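Local coordinates for sugar kinase MJ0406 (Methanococcus jannaschii, PDB 2C49), which phosphorylates a wide range of nucleosides, inosine, guanosine and cytidine best of all, using ATP as the preferred phosphate donor and magnesium or manganese as cofactor, at residues A[16-21]-A[98-103]. Residues are numbered along the deposited sequence; the frame is centred on the assembly and turned at random.
Sequences LDYIFN and KAWIFT. With ADN (adenosine), chain C.
Strands 16-21 and 98-103 pair in parallel as the two central strands of the small four-stranded sheet, between 39-42 and 109-114. Tyr18 N reaches Ala99 O almost straight, and four more backbone bonds run the length of the pair, down to Thr103 N to Phe20 O at 2.7 Å. One face of the sheet, carrying Asp17, Ala99 and Ile101, meets adenosine. The Asp17 carboxylate takes both ribose hydroxyls, one on each oxygen: O2' donates to OD1 (2.6 Å) and O3' to OD2 (2.5 Å). Beside this grip Ala99 CB packs 3.4 Å from Asp17 OD1, and Ile101 CD1 lies 3.8 Å from Asp17 OD2. The other face is largely aromatic. Tyr18 lays CD1 over one face of the Trp100 indole, off toward its rim and 3.3 Å from NE1; the Tyr18 ring and the indole's five-membered ring are tilted by only 28° but slid apart. Phe20 repeats this arrangement on Phe102, its CD1 3.3 Å from Phe102 CE2. With chi1 at -77°, Trp100 CG stands beside its own backbone N, and the indole leans toward strand 16-21, its CD1 at the Phe20 edge. Cutting Trp100 back to an alanine would probably deprive Tyr18 CD1 of the face beneath it and open a gap beside Phe20. The same face meets the second subunit, where Trp100 packs edge-to-face on its counterpart and Tyr18 OH bonds Glu95 of that subunit. A sheet with substrate on one face and the dimer partner on the other matches the lid of dimeric PfkB kinases such as ribokinase.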
ATOM      1  N   LEU A  16       6.404   9.143  -0.132  1.00 16.67           N
ATOM      2  CA  LEU A  16       5.012   9.184  -0.572  1.00 17.44           C
ATOM      3  C   LEU A  16       4.161   8.362   0.422  1.00 18.28           C
ATOM      4  O   LEU A  16       4.511   7.245   0.800  1.00 17.93           O
ATOM      5  CB  LEU A  16       4.821   8.656  -2.016  1.00 16.83           C
ATOM      6  CG  LEU A  16       5.498   9.549  -3.054  1.00 19.80           C
ATOM      7  CD1 LEU A  16       5.598   8.905  -4.405  1.00 24.05           C
ATOM      8  CD2 LEU A  16       4.794  10.942  -3.131  1.00 18.71           C
ATOM      9  N   ASP A  17       3.069   8.969   0.860  1.00 17.63           N
ATOM     10  CA  ASP A  17       2.247   8.465   1.935  1.00 17.65           C
ATOM     11  C   ASP A  17       0.882   8.058   1.408  1.00 18.29           C
ATOM     12  O   ASP A  17       0.262   8.816   0.633  1.00 18.78           O
ATOM     13  CB  ASP A  17       1.935   9.613   2.894  1.00 17.51           C
ATOM     14  CG  ASP A  17       3.085   9.990   3.783  1.00 18.55           C
ATOM     15  OD1 ASP A  17       4.179   9.343   3.782  1.00 17.80           O
ATOM     16  OD2 ASP A  17       2.941  10.937   4.593  1.00 18.91           O
ATOM     17  N   TYR A  18       0.422   6.907   1.866  1.00 18.43           N
ATOM     18  CA  TYR A  18      -0.981   6.523   1.812  1.00 19.50           C
ATOM     19  C   TYR A  18      -1.485   6.678   3.248  1.00 19.39           C
ATOM     20  O   TYR A  18      -0.795   6.266   4.195  1.00 19.55           O
ATOM     21  CB  TYR A  18      -1.080   5.037   1.448  1.00 19.27           C
ATOM     22  CG  TYR A  18      -0.947   4.683  -0.015  1.00 18.99           C
ATOM     23  CD1 TYR A  18       0.190   4.015  -0.485  1.00 19.04           C
ATOM     24  CD2 TYR A  18      -1.977   4.968  -0.923  1.00 18.16           C
ATOM     25  CE1 TYR A  18       0.296   3.624  -1.811  1.00 21.08           C
ATOM     26  CE2 TYR A  18      -1.873   4.601  -2.267  1.00 20.62           C
ATOM     27  CZ  TYR A  18      -0.738   3.910  -2.700  1.00 20.80           C
ATOM     28  OH  TYR A  18      -0.625   3.524  -4.014  1.00 21.52           O
ATOM     29  N   ILE A  19      -2.646   7.303   3.431  1.00 19.54           N
ATOM     30  CA  ILE A  19      -3.164   7.586   4.778  1.00 18.85           C
ATOM     31  C   ILE A  19      -4.616   7.079   4.850  1.00 20.12           C
ATOM     32  O   ILE A  19      -5.448   7.502   4.032  1.00 20.81           O
ATOM     33  CB  ILE A  19      -3.075   9.106   5.080  1.00 18.87           C
ATOM     34  CG1 ILE A  19      -1.632   9.651   4.861  1.00 18.26           C
ATOM     35  CG2 ILE A  19      -3.610   9.429   6.466  1.00 19.26           C
ATOM     36  CD1 ILE A  19      -1.517  11.165   4.941  1.00 16.20           C
ATOM     37  N   PHE A  20      -4.907   6.179   5.793  1.00 19.54           N
ATOM     38  CA  PHE A  20      -6.215   5.524   5.876  1.00 20.23           C
ATOM     39  C   PHE A  20      -6.887   5.694   7.252  1.00 20.68           C
ATOM     40  O   PHE A  20      -6.226   5.627   8.301  1.00 19.59           O
ATOM     41  CB  PHE A  20      -6.147   4.010   5.586  1.00 20.71           C
ATOM     42  CG  PHE A  20      -5.301   3.622   4.404  1.00 21.50           C
ATOM     43  CD1 PHE A  20      -3.956   3.303   4.573  1.00 22.91           C
ATOM     44  CD2 PHE A  20      -5.861   3.523   3.139  1.00 22.48           C
ATOM     45  CE1 PHE A  20      -3.175   2.927   3.497  1.00 24.89           C
ATOM     46  CE2 PHE A  20      -5.098   3.145   2.058  1.00 21.80           C
ATOM     47  CZ  PHE A  20      -3.750   2.851   2.231  1.00 25.23           C
ATOM     48  N   ASN A  21      -8.203   5.913   7.205  1.00 20.24           N
ATOM     49  CA  ASN A  21      -9.077   5.921   8.364  1.00 21.03           C
ATOM     50  C   ASN A  21      -9.738   4.572   8.492  1.00 20.77           C
ATOM     51  O   ASN A  21     -10.324   4.051   7.516  1.00 20.48           O
ATOM     52  CB  ASN A  21     -10.165   6.972   8.198  1.00 21.03           C
ATOM     53  CG  ASN A  21      -9.661   8.355   8.441  1.00 23.20           C
ATOM     54  OD1 ASN A  21      -9.658   8.826   9.574  1.00 25.05           O
ATOM     55  ND2 ASN A  21      -9.236   9.034   7.373  1.00 22.96           N
ATOM     56  N   LYS A  98       8.256   4.919   1.188  1.00 14.83           N
ATOM     57  CA  LYS A  98       6.785   4.963   1.136  1.00 16.37           C
ATOM     58  C   LYS A  98       6.204   4.546   2.470  1.00 16.72           C
ATOM     59  O   LYS A  98       6.721   3.640   3.108  1.00 16.01           O
ATOM     60  CB  LYS A  98       6.227   4.054   0.053  1.00 15.15           C
ATOM     61  CG  LYS A  98       6.209   4.694  -1.338  1.00 16.53           C
ATOM     62  CD  LYS A  98       6.261   3.644  -2.408  1.00 20.89           C
ATOM     63  CE  LYS A  98       6.205   4.298  -3.814  1.00 23.58           C
ATOM     64  NZ  LYS A  98       7.540   4.927  -4.156  1.00 21.76           N
ATOM     65  N   ALA A  99       5.115   5.206   2.855  1.00 16.94           N
ATOM     66  CA  ALA A  99       4.476   4.940   4.142  1.00 17.16           C
ATOM     67  C   ALA A  99       3.004   4.557   3.954  1.00 18.51           C
ATOM     68  O   ALA A  99       2.318   5.147   3.125  1.00 19.68           O
ATOM     69  CB  ALA A  99       4.605   6.185   5.050  1.00 15.68           C
ATOM     70  N   TRP A 100       2.544   3.580   4.732  1.00 19.12           N
ATOM     71  CA  TRP A 100       1.124   3.226   4.838  1.00 18.98           C
ATOM     72  C   TRP A 100       0.724   3.536   6.271  1.00 18.74           C
ATOM     73  O   TRP A 100       1.213   2.904   7.222  1.00 18.94           O
ATOM     74  CB  TRP A 100       0.883   1.743   4.528  1.00 18.80           C
ATOM     75  CG  TRP A 100       0.921   1.468   3.072  1.00 17.72           C
ATOM     76  CD1 TRP A 100      -0.152   1.273   2.243  1.00 18.71           C
ATOM     77  CD2 TRP A 100       2.091   1.346   2.244  1.00 20.42           C
ATOM     78  NE1 TRP A 100       0.267   1.024   0.954  1.00 18.66           N
ATOM     79  CE2 TRP A 100       1.643   1.075   0.919  1.00 17.88           C
ATOM     80  CE3 TRP A 100       3.474   1.411   2.485  1.00 19.88           C
ATOM     81  CZ2 TRP A 100       2.519   0.929  -0.157  1.00 16.93           C
ATOM     82  CZ3 TRP A 100       4.346   1.248   1.406  1.00 19.98           C
ATOM     83  CH2 TRP A 100       3.856   1.016   0.096  1.00 21.72           C
ATOM     84  N   ILE A 101      -0.164   4.514   6.411  1.00 18.47           N
ATOM     85  CA  ILE A 101      -0.508   5.101   7.703  1.00 18.70           C
ATOM     86  C   ILE A 101      -1.982   4.872   7.992  1.00 19.07           C
ATOM     87  O   ILE A 101      -2.853   5.230   7.181  1.00 18.76           O
ATOM     88  CB  ILE A 101      -0.172   6.617   7.670  1.00 18.71           C
ATOM     89  CG1 ILE A 101       1.336   6.798   7.389  1.00 18.93           C
ATOM     90  CG2 ILE A 101      -0.604   7.320   8.976  1.00 17.35           C
ATOM     91  CD1 ILE A 101       1.743   8.192   6.949  1.00 16.46           C
ATOM     92  N   PHE A 102      -2.247   4.239   9.133  1.00 18.35           N
ATOM     93  CA  PHE A 102      -3.608   3.899   9.517  1.00 18.49           C
ATOM     94  C   PHE A 102      -3.954   4.640  10.771  1.00 18.09           C
ATOM     95  O   PHE A 102      -3.181   4.642  11.704  1.00 17.83           O
ATOM     96  CB  PHE A 102      -3.762   2.392   9.709  1.00 18.46           C
ATOM     97  CG  PHE A 102      -3.441   1.631   8.483  1.00 18.69           C
ATOM     98  CD1 PHE A 102      -2.127   1.345   8.159  1.00 19.36           C
ATOM     99  CD2 PHE A 102      -4.449   1.237   7.624  1.00 21.29           C
ATOM    100  CE1 PHE A 102      -1.829   0.665   6.983  1.00 23.18           C
ATOM    101  CE2 PHE A 102      -4.145   0.560   6.464  1.00 22.92           C
ATOM    102  CZ  PHE A 102      -2.840   0.271   6.154  1.00 22.43           C
ATOM    103  N   THR A 103      -5.109   5.292  10.747  1.00 18.07           N
ATOM    104  CA  THR A 103      -5.616   6.049  11.862  1.00 17.76           C
ATOM    105  C   THR A 103      -6.940   5.439  12.347  1.00 18.01           C
ATOM    106  O   THR A 103      -7.886   5.326  11.572  1.00 17.81           O
ATOM    107  CB  THR A 103      -5.848   7.509  11.425  1.00 17.57           C
ATOM    108  OG1 THR A 103      -4.636   8.049  10.866  1.00 18.13           O
ATOM    109  CG2 THR A 103      -6.100   8.358  12.626  1.00 18.04           C
TER
HETATM  110  O5' ADN C1301       5.785  12.450  10.493  1.00 28.18           O
HETATM  111  C5' ADN C1301       4.778  12.009   9.582  1.00 27.96           C
HETATM  112  C4' ADN C1301       5.523  11.343   8.422  1.00 26.30           C
HETATM  113  O4' ADN C1301       6.375  10.278   8.843  1.00 24.63           O
HETATM  114  C3' ADN C1301       4.812  10.906   7.122  1.00 25.54           C
HETATM  115  O3' ADN C1301       4.814  11.851   6.054  1.00 23.81           O
HETATM  116  C2' ADN C1301       5.453   9.566   6.716  1.00 24.12           C
HETATM  117  O2' ADN C1301       6.154   9.597   5.475  1.00 22.36           O
HETATM  118  C1' ADN C1301       6.490   9.301   7.806  1.00 23.57           C
HETATM  119  N9  ADN C1301       6.543   7.965   8.353  1.00 24.49           N
HETATM  120  C8  ADN C1301       5.519   7.146   8.697  1.00 23.52           C
HETATM  121  N7  ADN C1301       6.008   5.981   9.224  1.00 24.60           N
HETATM  122  C5  ADN C1301       7.341   6.078   9.254  1.00 24.29           C
HETATM  123  C6  ADN C1301       8.528   5.306   9.633  1.00 25.48           C
HETATM  124  N6  ADN C1301       8.332   4.117  10.174  1.00 20.08           N
HETATM  125  N1  ADN C1301       9.779   5.796   9.448  1.00 26.37           N
HETATM  126  C2  ADN C1301      10.019   7.025   8.936  1.00 26.48           C
HETATM  127  N3  ADN C1301       9.013   7.832   8.567  1.00 24.65           N
HETATM  128  C4  ADN C1301       7.662   7.363   8.691  1.00 24.47           C